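PDB 6SKY: Serine/threonine-protein kinase Tel1 from Chaetomium thermophilum, which probably phosphorylates target proteins at serine- or threonine-glutamine motifs, switching on checkpoint signalling in response to DNA damage. Local coordinates for residues R1661-G1666 against L1675-S1680; K1679-S1684 against A1794-P1799; E2372-C2377 against M2399-E2404; N2380-L2385 against N2420-R2425. All coordinates share one frame; numbering follows the deposited sequence.

Contact 1 of 4, residues R1661-G1666 against L1675-S1680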
# COMPACT_ATOMS: atom_id res chain seq x y z
N ARG A 1661 -35.33 -12.39 -36.62
CA ARG A 1661 -34.43 -12.24 -37.75
C ARG A 1661 -34.16 -13.55 -38.45
O ARG A 1661 -33.83 -13.56 -39.64
CB ARG A 1661 -33.12 -11.60 -37.30
CG ARG A 1661 -33.30 -10.15 -36.98
CD ARG A 1661 -32.13 -9.57 -36.26
NE ARG A 1661 -32.43 -8.20 -35.85
CZ ARG A 1661 -31.61 -7.43 -35.16
NH1 ARG A 1661 -30.42 -7.89 -34.80
NH2 ARG A 1661 -31.98 -6.21 -34.82
N ARG A 1662 -34.30 -14.67 -37.74
CA ARG A 1662 -34.21 -15.96 -38.40
C ARG A 1662 -35.42 -16.21 -39.28
O ARG A 1662 -35.30 -16.73 -40.39
CB ARG A 1662 -34.07 -17.07 -37.36
CG ARG A 1662 -33.93 -18.44 -37.95
CD ARG A 1662 -34.01 -19.50 -36.88
NE ARG A 1662 -35.34 -19.57 -36.29
CZ ARG A 1662 -36.36 -20.24 -36.81
NH1 ARG A 1662 -36.21 -20.90 -37.94
NH2 ARG A 1662 -37.54 -20.25 -36.19
N LEU A 1663 -36.61 -15.85 -38.80
CA LEU A 1663 -37.83 -16.04 -39.58
C LEU A 1663 -37.86 -15.12 -40.79
O LEU A 1663 -37.91 -15.58 -41.93
CB LEU A 1663 -39.05 -15.80 -38.70
CG LEU A 1663 -39.22 -16.79 -37.56
CD1 LEU A 1663 -40.32 -16.33 -36.64
CD2 LEU A 1663 -39.55 -18.14 -38.13
N SER A 1664 -37.82 -13.81 -40.56
CA SER A 1664 -37.90 -12.83 -41.64
C SER A 1664 -36.54 -12.71 -42.31
O SER A 1664 -35.88 -11.67 -42.29
CB SER A 1664 -38.39 -11.50 -41.10
OG SER A 1664 -37.55 -11.03 -40.07
N GLN A 1665 -36.12 -13.80 -42.93
CA GLN A 1665 -34.84 -13.88 -43.61
C GLN A 1665 -35.04 -14.02 -45.11
O GLN A 1665 -36.12 -14.41 -45.58
CB GLN A 1665 -34.02 -15.06 -43.07
CG GLN A 1665 -32.53 -14.94 -43.30
CD GLN A 1665 -31.76 -16.04 -42.62
OE1 GLN A 1665 -32.16 -16.54 -41.58
NE2 GLN A 1665 -30.64 -16.43 -43.22
N GLY A 1666 -33.99 -13.71 -45.86
CA GLY A 1666 -34.08 -13.69 -47.31
C GLY A 1666 -34.33 -12.30 -47.86
O GLY A 1666 -33.56 -11.80 -48.68
N LEU A 1675 -45.15 -15.91 -43.30
CA LEU A 1675 -45.19 -17.08 -44.16
C LEU A 1675 -44.39 -18.23 -43.59
O LEU A 1675 -44.80 -19.38 -43.68
CB LEU A 1675 -44.69 -16.73 -45.56
CG LEU A 1675 -45.69 -15.90 -46.36
CD1 LEU A 1675 -45.18 -15.68 -47.75
CD2 LEU A 1675 -47.02 -16.59 -46.39
N ASN A 1676 -43.24 -17.95 -42.98
CA ASN A 1676 -42.48 -19.01 -42.34
C ASN A 1676 -43.21 -19.56 -41.13
O ASN A 1676 -43.22 -20.77 -40.90
CB ASN A 1676 -41.10 -18.52 -41.95
CG ASN A 1676 -40.19 -18.35 -43.13
OD1 ASN A 1676 -40.62 -18.46 -44.26
ND2 ASN A 1676 -38.92 -18.08 -42.86
N LEU A 1677 -43.84 -18.69 -40.35
CA LEU A 1677 -44.60 -19.16 -39.20
C LEU A 1677 -45.76 -20.05 -39.63
O LEU A 1677 -46.07 -21.04 -38.96
CB LEU A 1677 -45.12 -17.99 -38.39
CG LEU A 1677 -44.18 -17.41 -37.34
CD1 LEU A 1677 -44.91 -16.38 -36.55
CD2 LEU A 1677 -43.70 -18.51 -36.45
N ILE A 1678 -46.41 -19.72 -40.74
CA ILE A 1678 -47.54 -20.52 -41.20
C ILE A 1678 -47.06 -21.80 -41.85
O ILE A 1678 -47.67 -22.86 -41.68
CB ILE A 1678 -48.41 -19.69 -42.16
CG1 ILE A 1678 -49.12 -18.58 -41.40
CG2 ILE A 1678 -49.42 -20.56 -42.84
CD1 ILE A 1678 -49.84 -17.61 -42.28
N LYS A 1679 -45.95 -21.75 -42.58
CA LYS A 1679 -45.41 -22.95 -43.21
C LYS A 1679 -44.97 -23.96 -42.17
O LYS A 1679 -45.16 -25.17 -42.36
CB LYS A 1679 -44.24 -22.58 -44.11
CG LYS A 1679 -43.58 -23.77 -44.74
CD LYS A 1679 -42.26 -23.38 -45.37
CE LYS A 1679 -41.27 -22.96 -44.31
NZ LYS A 1679 -39.98 -22.53 -44.91
N SER A 1680 -44.38 -23.51 -41.07
CA SER A 1680 -43.96 -24.45 -40.04
C SER A 1680 -45.13 -25.19 -39.41
O SER A 1680 -44.91 -26.20 -38.74
CB SER A 1680 -43.17 -23.74 -38.96
OG SER A 1680 -44.03 -23.12 -38.03

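Contact 2 of 4, residues K1679-S1684 against A1794-P1799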
# COMPACT_ATOMS: atom_id res chain seq x y z
N LYS A 1679 -45.95 -21.75 -42.58
CA LYS A 1679 -45.41 -22.95 -43.21
C LYS A 1679 -44.97 -23.96 -42.17
O LYS A 1679 -45.16 -25.17 -42.36
CB LYS A 1679 -44.24 -22.58 -44.11
CG LYS A 1679 -43.58 -23.77 -44.74
CD LYS A 1679 -42.26 -23.38 -45.37
CE LYS A 1679 -41.27 -22.96 -44.31
NZ LYS A 1679 -39.98 -22.53 -44.91
N SER A 1680 -44.38 -23.51 -41.07
CA SER A 1680 -43.96 -24.45 -40.04
C SER A 1680 -45.13 -25.19 -39.41
O SER A 1680 -44.91 -26.20 -38.74
CB SER A 1680 -43.17 -23.74 -38.96
OG SER A 1680 -44.03 -23.12 -38.03
N LEU A 1681 -46.36 -24.72 -39.61
CA LEU A 1681 -47.53 -25.39 -39.06
C LEU A 1681 -47.99 -26.56 -39.90
O LEU A 1681 -48.73 -27.41 -39.41
CB LEU A 1681 -48.68 -24.40 -38.92
CG LEU A 1681 -49.05 -23.97 -37.52
CD1 LEU A 1681 -47.82 -23.57 -36.77
CD2 LEU A 1681 -50.03 -22.83 -37.61
N THR A 1682 -47.58 -26.63 -41.17
CA THR A 1682 -47.98 -27.74 -42.01
C THR A 1682 -47.28 -29.03 -41.60
O THR A 1682 -47.89 -30.10 -41.61
CB THR A 1682 -47.68 -27.43 -43.48
OG1 THR A 1682 -46.29 -27.14 -43.63
CG2 THR A 1682 -48.48 -26.25 -43.93
N ILE A 1683 -46.01 -28.94 -41.21
CA ILE A 1683 -45.22 -30.12 -40.90
C ILE A 1683 -45.21 -30.46 -39.42
O ILE A 1683 -44.68 -31.52 -39.05
CB ILE A 1683 -43.77 -29.96 -41.39
CG1 ILE A 1683 -43.04 -28.93 -40.53
CG2 ILE A 1683 -43.74 -29.53 -42.83
CD1 ILE A 1683 -41.64 -28.64 -40.99
N SER A 1684 -45.78 -29.62 -38.57
CA SER A 1684 -45.65 -29.80 -37.13
C SER A 1684 -46.98 -29.84 -36.40
O SER A 1684 -46.99 -29.98 -35.17
CB SER A 1684 -44.78 -28.69 -36.52
OG SER A 1684 -45.43 -27.44 -36.57
N ALA A 1794 -49.99 -16.89 -31.44
CA ALA A 1794 -50.16 -15.45 -31.35
C ALA A 1794 -48.94 -14.78 -30.76
O ALA A 1794 -48.54 -13.71 -31.21
CB ALA A 1794 -51.40 -15.12 -30.52
N GLU A 1795 -48.32 -15.40 -29.76
CA GLU A 1795 -47.10 -14.82 -29.20
C GLU A 1795 -45.95 -14.85 -30.20
O GLU A 1795 -45.11 -13.95 -30.19
CB GLU A 1795 -46.71 -15.56 -27.93
CG GLU A 1795 -47.60 -15.25 -26.75
CD GLU A 1795 -48.83 -16.13 -26.70
OE1 GLU A 1795 -48.73 -17.31 -27.10
OE2 GLU A 1795 -49.89 -15.65 -26.25
N ARG A 1796 -45.89 -15.87 -31.06
CA ARG A 1796 -44.82 -15.91 -32.04
C ARG A 1796 -45.07 -14.96 -33.20
O ARG A 1796 -44.12 -14.52 -33.84
CB ARG A 1796 -44.64 -17.33 -32.58
CG ARG A 1796 -44.50 -18.37 -31.51
CD ARG A 1796 -43.59 -19.51 -31.93
NE ARG A 1796 -44.02 -20.16 -33.16
CZ ARG A 1796 -44.97 -21.09 -33.24
NH1 ARG A 1796 -45.61 -21.47 -32.15
NH2 ARG A 1796 -45.28 -21.62 -34.41
N ALA A 1797 -46.33 -14.62 -33.47
CA ALA A 1797 -46.68 -13.82 -34.63
C ALA A 1797 -47.03 -12.39 -34.29
O ALA A 1797 -47.30 -11.61 -35.20
CB ALA A 1797 -47.84 -14.46 -35.38
N PHE A 1798 -47.05 -12.02 -33.02
CA PHE A 1798 -47.49 -10.68 -32.62
C PHE A 1798 -46.70 -9.55 -33.27
O PHE A 1798 -47.33 -8.61 -33.80
CB PHE A 1798 -47.46 -10.60 -31.10
CG PHE A 1798 -48.20 -9.45 -30.54
CD1 PHE A 1798 -49.58 -9.45 -30.53
CD2 PHE A 1798 -47.54 -8.36 -30.02
CE1 PHE A 1798 -50.26 -8.40 -30.02
CE2 PHE A 1798 -48.23 -7.31 -29.51
CZ PHE A 1798 -49.59 -7.33 -29.51
N PRO A 1799 -45.36 -9.53 -33.26
CA PRO A 1799 -44.66 -8.40 -33.87
C PRO A 1799 -44.94 -8.24 -35.34
O PRO A 1799 -45.07 -7.11 -35.82
CB PRO A 1799 -43.19 -8.73 -33.60
CG PRO A 1799 -43.21 -9.60 -32.46
CD PRO A 1799 -44.40 -10.45 -32.63

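Contact 3 of 4, residues E2372-C2377 against M2399-E2404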
# COMPACT_ATOMS: atom_id res chain seq x y z
N GLU A 2372 34.24 -10.18 -17.40
CA GLU A 2372 33.68 -11.46 -16.99
C GLU A 2372 32.16 -11.39 -16.92
O GLU A 2372 31.46 -12.32 -17.35
CB GLU A 2372 34.25 -11.90 -15.66
CG GLU A 2372 35.68 -12.39 -15.74
CD GLU A 2372 36.31 -12.57 -14.38
OE1 GLU A 2372 35.64 -12.28 -13.37
OE2 GLU A 2372 37.48 -13.01 -14.32
N PHE A 2373 31.63 -10.31 -16.35
CA PHE A 2373 30.17 -10.18 -16.29
C PHE A 2373 29.56 -10.15 -17.68
O PHE A 2373 28.50 -10.74 -17.91
CB PHE A 2373 29.78 -8.92 -15.53
CG PHE A 2373 29.69 -9.12 -14.06
CD1 PHE A 2373 29.33 -10.33 -13.54
CD2 PHE A 2373 29.97 -8.08 -13.20
CE1 PHE A 2373 29.25 -10.51 -12.19
CE2 PHE A 2373 29.90 -8.26 -11.85
CZ PHE A 2373 29.53 -9.47 -11.35
N LEU A 2374 30.21 -9.48 -18.63
CA LEU A 2374 29.69 -9.44 -19.99
C LEU A 2374 29.67 -10.82 -20.62
O LEU A 2374 28.69 -11.22 -21.26
CB LEU A 2374 30.51 -8.48 -20.84
CG LEU A 2374 30.09 -8.32 -22.29
CD1 LEU A 2374 28.82 -7.52 -22.36
CD2 LEU A 2374 31.18 -7.67 -23.08
N LYS A 2375 30.76 -11.57 -20.48
CA LYS A 2375 30.80 -12.94 -20.99
C LYS A 2375 29.64 -13.76 -20.44
O LYS A 2375 28.92 -14.41 -21.19
CB LYS A 2375 32.12 -13.61 -20.63
CG LYS A 2375 33.21 -13.41 -21.64
CD LYS A 2375 34.48 -14.07 -21.15
CE LYS A 2375 35.63 -13.83 -22.11
NZ LYS A 2375 36.91 -14.43 -21.65
N LEU A 2376 29.48 -13.75 -19.12
CA LEU A 2376 28.44 -14.58 -18.51
C LEU A 2376 27.05 -14.14 -18.95
O LEU A 2376 26.17 -14.98 -19.18
CB LEU A 2376 28.55 -14.53 -16.99
CG LEU A 2376 29.80 -15.15 -16.40
CD1 LEU A 2376 29.81 -14.94 -14.92
CD2 LEU A 2376 29.83 -16.61 -16.72
N CYS A 2377 26.84 -12.84 -19.10
CA CYS A 2377 25.53 -12.33 -19.51
C CYS A 2377 25.18 -12.82 -20.91
O CYS A 2377 24.08 -13.36 -21.13
CB CYS A 2377 25.54 -10.81 -19.46
SG CYS A 2377 23.94 -10.03 -19.66
N MET A 2399 20.02 -8.99 -28.29
CA MET A 2399 20.36 -8.27 -29.51
C MET A 2399 20.89 -6.88 -29.20
O MET A 2399 21.89 -6.45 -29.77
CB MET A 2399 19.14 -8.20 -30.42
CG MET A 2399 19.45 -7.84 -31.84
SD MET A 2399 20.82 -8.81 -32.47
CE MET A 2399 20.13 -10.46 -32.40
N ALA A 2400 20.21 -6.16 -28.31
CA ALA A 2400 20.72 -4.86 -27.90
C ALA A 2400 22.11 -4.97 -27.31
O ALA A 2400 23.03 -4.22 -27.67
CB ALA A 2400 19.76 -4.23 -26.89
N LEU A 2401 22.31 -5.94 -26.42
CA LEU A 2401 23.59 -6.10 -25.75
C LEU A 2401 24.69 -6.48 -26.72
O LEU A 2401 25.84 -6.06 -26.56
CB LEU A 2401 23.45 -7.15 -24.66
CG LEU A 2401 24.63 -7.39 -23.74
CD1 LEU A 2401 24.85 -6.17 -22.89
CD2 LEU A 2401 24.32 -8.58 -22.90
N TRP A 2402 24.38 -7.27 -27.74
CA TRP A 2402 25.39 -7.68 -28.69
C TRP A 2402 25.72 -6.58 -29.67
O TRP A 2402 26.88 -6.43 -30.07
CB TRP A 2402 24.93 -8.92 -29.45
CG TRP A 2402 25.93 -9.45 -30.41
CD1 TRP A 2402 27.28 -9.43 -30.28
CD2 TRP A 2402 25.66 -10.08 -31.66
NE1 TRP A 2402 27.87 -10.01 -31.36
CE2 TRP A 2402 26.89 -10.42 -32.23
CE3 TRP A 2402 24.49 -10.39 -32.36
CZ2 TRP A 2402 26.99 -11.05 -33.46
CZ3 TRP A 2402 24.59 -11.02 -33.57
CH2 TRP A 2402 25.83 -11.35 -34.11
N LEU A 2403 24.73 -5.80 -30.09
CA LEU A 2403 25.01 -4.72 -31.03
C LEU A 2403 25.75 -3.58 -30.35
O LEU A 2403 26.48 -2.85 -31.02
CB LEU A 2403 23.72 -4.22 -31.66
CG LEU A 2403 22.97 -5.20 -32.57
CD1 LEU A 2403 21.90 -4.48 -33.35
CD2 LEU A 2403 23.91 -5.91 -33.50
N GLU A 2404 25.57 -3.39 -29.04
CA GLU A 2404 26.38 -2.39 -28.35
C GLU A 2404 27.85 -2.78 -28.33
O GLU A 2404 28.73 -1.92 -28.42
CB GLU A 2404 25.88 -2.19 -26.93
CG GLU A 2404 24.61 -1.38 -26.84
CD GLU A 2404 24.05 -1.32 -25.44
OE1 GLU A 2404 24.75 -1.75 -24.50
OE2 GLU A 2404 22.90 -0.86 -25.27

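Contact 4 of 4, residues N2380-L2385 against N2420-R2425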
# COMPACT_ATOMS: atom_id res chain seq x y z
N ASN A 2380 24.69 -16.76 -21.03
CA ASN A 2380 23.48 -17.27 -20.41
C ASN A 2380 22.22 -16.79 -21.11
O ASN A 2380 21.22 -17.51 -21.10
CB ASN A 2380 23.45 -16.90 -18.94
CG ASN A 2380 24.46 -17.66 -18.14
OD1 ASN A 2380 24.45 -18.88 -18.10
ND2 ASN A 2380 25.34 -16.94 -17.49
N TYR A 2381 22.22 -15.61 -21.73
CA TYR A 2381 21.09 -15.25 -22.58
C TYR A 2381 20.93 -16.23 -23.73
O TYR A 2381 19.83 -16.70 -24.02
CB TYR A 2381 21.25 -13.84 -23.12
CG TYR A 2381 20.65 -12.78 -22.24
CD1 TYR A 2381 19.43 -12.96 -21.65
CD2 TYR A 2381 21.33 -11.60 -21.99
CE1 TYR A 2381 18.89 -12.01 -20.85
CE2 TYR A 2381 20.79 -10.65 -21.19
CZ TYR A 2381 19.58 -10.86 -20.62
OH TYR A 2381 19.03 -9.90 -19.81
N LEU A 2382 22.04 -16.57 -24.38
CA LEU A 2382 21.95 -17.50 -25.50
C LEU A 2382 21.54 -18.90 -25.05
O LEU A 2382 20.79 -19.58 -25.75
CB LEU A 2382 23.27 -17.55 -26.25
CG LEU A 2382 23.51 -16.33 -27.11
CD1 LEU A 2382 24.83 -16.47 -27.80
CD2 LEU A 2382 22.40 -16.18 -28.11
N LEU A 2383 22.03 -19.34 -23.89
CA LEU A 2383 21.62 -20.65 -23.40
C LEU A 2383 20.16 -20.66 -22.98
O LEU A 2383 19.47 -21.67 -23.16
CB LEU A 2383 22.50 -21.08 -22.23
CG LEU A 2383 23.93 -21.47 -22.55
CD1 LEU A 2383 24.65 -21.80 -21.28
CD2 LEU A 2383 23.95 -22.64 -23.48
N SER A 2384 19.67 -19.56 -22.42
CA SER A 2384 18.28 -19.50 -22.01
C SER A 2384 17.33 -19.46 -23.19
O SER A 2384 16.21 -19.98 -23.10
CB SER A 2384 18.05 -18.29 -21.13
OG SER A 2384 16.75 -17.78 -21.33
N LEU A 2385 17.74 -18.84 -24.30
CA LEU A 2385 16.89 -18.85 -25.48
C LEU A 2385 16.80 -20.23 -26.10
O LEU A 2385 15.76 -20.60 -26.66
CB LEU A 2385 17.41 -17.86 -26.52
CG LEU A 2385 17.13 -16.40 -26.26
CD1 LEU A 2385 17.89 -15.55 -27.24
CD2 LEU A 2385 15.66 -16.15 -26.36
N ASN A 2420 24.68 -20.94 -32.60
CA ASN A 2420 24.08 -21.89 -33.53
C ASN A 2420 23.08 -22.83 -32.87
O ASN A 2420 22.55 -23.71 -33.56
CB ASN A 2420 25.16 -22.70 -34.23
CG ASN A 2420 25.95 -21.88 -35.19
OD1 ASN A 2420 25.50 -21.61 -36.30
ND2 ASN A 2420 27.14 -21.47 -34.78
N LYS A 2421 22.81 -22.69 -31.58
CA LYS A 2421 21.91 -23.58 -30.89
C LYS A 2421 20.56 -22.94 -30.61
O LYS A 2421 19.66 -23.62 -30.11
CB LYS A 2421 22.54 -24.05 -29.59
CG LYS A 2421 23.83 -24.79 -29.82
CD LYS A 2421 24.63 -24.96 -28.56
CE LYS A 2421 26.01 -25.48 -28.89
NZ LYS A 2421 26.79 -25.78 -27.67
N VAL A 2422 20.40 -21.67 -30.92
CA VAL A 2422 19.12 -20.99 -30.75
C VAL A 2422 18.28 -21.24 -31.99
O VAL A 2422 18.79 -21.14 -33.11
CB VAL A 2422 19.32 -19.49 -30.52
CG1 VAL A 2422 18.03 -18.85 -30.09
CG2 VAL A 2422 20.38 -19.26 -29.49
N PRO A 2423 17.01 -21.61 -31.85
CA PRO A 2423 16.13 -21.64 -33.02
C PRO A 2423 16.02 -20.26 -33.64
O PRO A 2423 15.93 -19.25 -32.95
CB PRO A 2423 14.79 -22.09 -32.43
CG PRO A 2423 15.14 -22.74 -31.16
CD PRO A 2423 16.32 -22.04 -30.63
N THR A 2424 16.04 -20.21 -34.97
CA THR A 2424 15.98 -18.91 -35.63
C THR A 2424 14.61 -18.27 -35.55
O THR A 2424 14.46 -17.12 -35.95
CB THR A 2424 16.40 -19.03 -37.08
OG1 THR A 2424 15.77 -20.17 -37.67
CG2 THR A 2424 17.89 -19.20 -37.17
N ARG A 2425 13.60 -18.97 -35.04
CA ARG A 2425 12.30 -18.35 -34.87
C ARG A 2425 12.27 -17.35 -33.74
O ARG A 2425 11.29 -16.61 -33.61
CB ARG A 2425 11.23 -19.41 -34.64
CG ARG A 2425 11.37 -20.11 -33.32
CD ARG A 2425 10.23 -21.06 -33.08
NE ARG A 2425 10.21 -21.53 -31.70
CZ ARG A 2425 10.86 -22.60 -31.27
NH1 ARG A 2425 10.79 -22.95 -30.00
NH2 ARG A 2425 11.58 -23.32 -32.11

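Contact 1 of 4, residues R1661-G1666 against L1675-S1680
The first torsions of Leu1663 (chi1 -65°) and Asn1676 (chi1 -73°) each set CG opposite the carbonyl carbon and beside the backbone N, and from these positions the two side chains run alongside one another, pointing opposite ways. Leu1663 does the bridging with both methyls. CD2 of Leu1663 rests on CB of Asn1676 at 4.1 Å, a contact with the aliphatic root of the side chain and not with its amide. CD1 of Leu1663 meets CD2 of Leu1677 at 4.0 Å, and these two leucines cross at about a right angle. The amide of Asn1676 brings ND2 within 2.9 Å of the carbonyl O of Leu1663, but the angle is poor and the approach does not count as a hydrogen bond.

That same carbonyl lies where the first helix stops. Ser1664 has left helical backbone angles and forms the centre of an inverse gamma turn, in which Gln1665 N makes a weak bond to Leu1663 O; the hydroxyl of Ser1664 bonds back to Tyr1660 O. The contact therefore packs the last turn of one helix against the middle of the next in two consecutive helices, 1657-1663 and 1670-1684, of the alpha-solenoid. Helix 1793-1808 borders this corner, with Phe1800 against Leu1663 and Phe1793 against Leu1677, while helix 1710-1719 approaches Asn1676 through Ser1719.

Contact 2 of 4, residues K1679-S1684 against A1794-P1799
Arg1796 overlaps Leu1681 only at its far end: NH2 of Arg1796 is 4.0 Å from CD1 of Leu1681, with that methyl at the edge of the guanidinium and in its plane. The arginine chain reaches there by two bends, at chi2 (-148°) and at chi3 (-56°), and it crosses the leucine obliquely. The backbones remain far apart, the closest CA atoms, those of Ser1680 and Arg1796, being 11.7 Å from each other, and just 61 Å² is buried between the segments. This is a touch between side-chain ends and not close helix packing.

OG of Ser1680 also lies beside the guanidinium edge, 4.1 Å from NH2 of Arg1796, which is too far for a hydrogen bond. The Ser1680 hydroxyl bonds instead to the carbonyl O of Leu1677 in its own helix, and no hydrogen bond joins the arginine to the 1679-1684 segment.

The helix 1670-1684 is kinked at this end, since the N atoms of Leu1681 and Thr1682 lack bonds to the preceding turn. Two hydroxyls bond to carbonyls of the same helix beside the kink: Thr1682 OG1 donates to Lys1679 O at 2.6 Å, in the carbonyl plane, and Thr1682 N shares that acceptor. Ser1684 OG donates to Ser1680 O, tilted 24° from the carbonyl plane.

Around the contact, Leu1681 also packs on Thr1689 and Ala1693 of helix 1687-1706 and on Val1790 in a loop, whereas helix 1793-1808 lays Ala1797 against Leu1674 and Leu1677 and turns Phe1798 and Pro1799 to helix 1836-1849.

Contact 3 of 4, residues E2372-C2377 against M2399-E2404
No ring or amide takes part where Leu2374 and Cys2377 meet Leu2401; the indole of Trp2402, next in sequence to Leu2401, makes no contact with 2372-2377. Its ring instead meets Phe2445 edge-to-face, and its NE1 is hydrogen-bonded to Asn2412 OD1. What remains is plain apolar packing of two helices in the FAT region, a helical-repeat fold of the TPR clan: the long helix 2348-2387 against the shorter helix 2394-2404.

All three touching residues are buried, although the segments cover only 118 Å² of each other's surface in sum. Leu2374 and Cys2377 are one helical turn apart, so both present themselves on the same flank, and Leu2401 faces the pair with one methyl for each. CD1 of Leu2401 lies 4.2 Å from CD1 of Leu2374. Helix 2286-2303 also borders the long helix here, with Asp2300 touching Cys2377. SG of Cys2377 is anti to the backbone N (chi1 -170°), and Leu2401 has the same first-torsion arrangement (chi1 -174°); with both side chains directed at the opposite helix, SG of Cys2377 comes to 3.6 Å from CD2 of Leu2401.

Contact 4 of 4, residues N2380-L2385 against N2420-R2425
Leu2382 and Leu2385, one turn apart on the long helix 2348-2387, form the surface on which Val2422 sits, a helix-against-loop contact in the helical-repeat fold of the FAT region. Along the helix, Tyr2381 comes first, lying against Ala2296 of helix 2286-2303 and against Asp2394 and Arg2397 of helix 2394-2404; its hydroxyl makes a weak hydrogen bond with Asp2300. Leu2382 is the first residue to cross to the loop: its CD2 is 3.9 Å from CG2 of Val2422, and the two side chains meet at about a right angle. The same valine methyl also rests 3.8 Å from the carbonyl O of Leu2382. Leu2385 then closes the set.

The valine divides its two branches between the leucines. With CG1 opposite the backbone N (chi1 -169°), CG2 falls beside that N, so CG2 serves Leu2382 while CG1 serves Leu2385. Extended backbone at Val2422 and Pro2423 carries the loop past the helix, and no hydrogen bond joins the two segments, which bury 171 Å² between them in sum. Polar ties to other parts of the chain follow immediately: Thr2424 OG1 bonds to Asp2459 OD2, and Arg2425 forms a salt bridge with Asp2389.

At the end of the walk, CB of Leu2385 lies 3.8 Å from CG1 of Val2422, and the carbonyl O of Leu2385 is 4.3 Å from CD of Pro2423.

The contacts form two pairs on opposite sides of the chain's centre. Contacts 1 and 2 share helix 1670-1684, with centres about 8 Å apart, and they touch directly: Leu1677 CD1 is 3.4 Å from Arg1796 O. Contact 2 begins on the segment where contact 1 ends and joins helix 1670-1684 to helix 1793-1808, 109 residues further on. Contacts 3 and 4, about 14 Å apart between centres, both use helix 2348-2387 in the FAT region, and their segments alternate along the chain. Contacts 1 and 3 lie about 70 Å apart between centres. Contact 4 sets a loop against a helix; the others involve helices on both sides. All are local packing at two separate places in the fold, away from the nucleotide and magnesium sites.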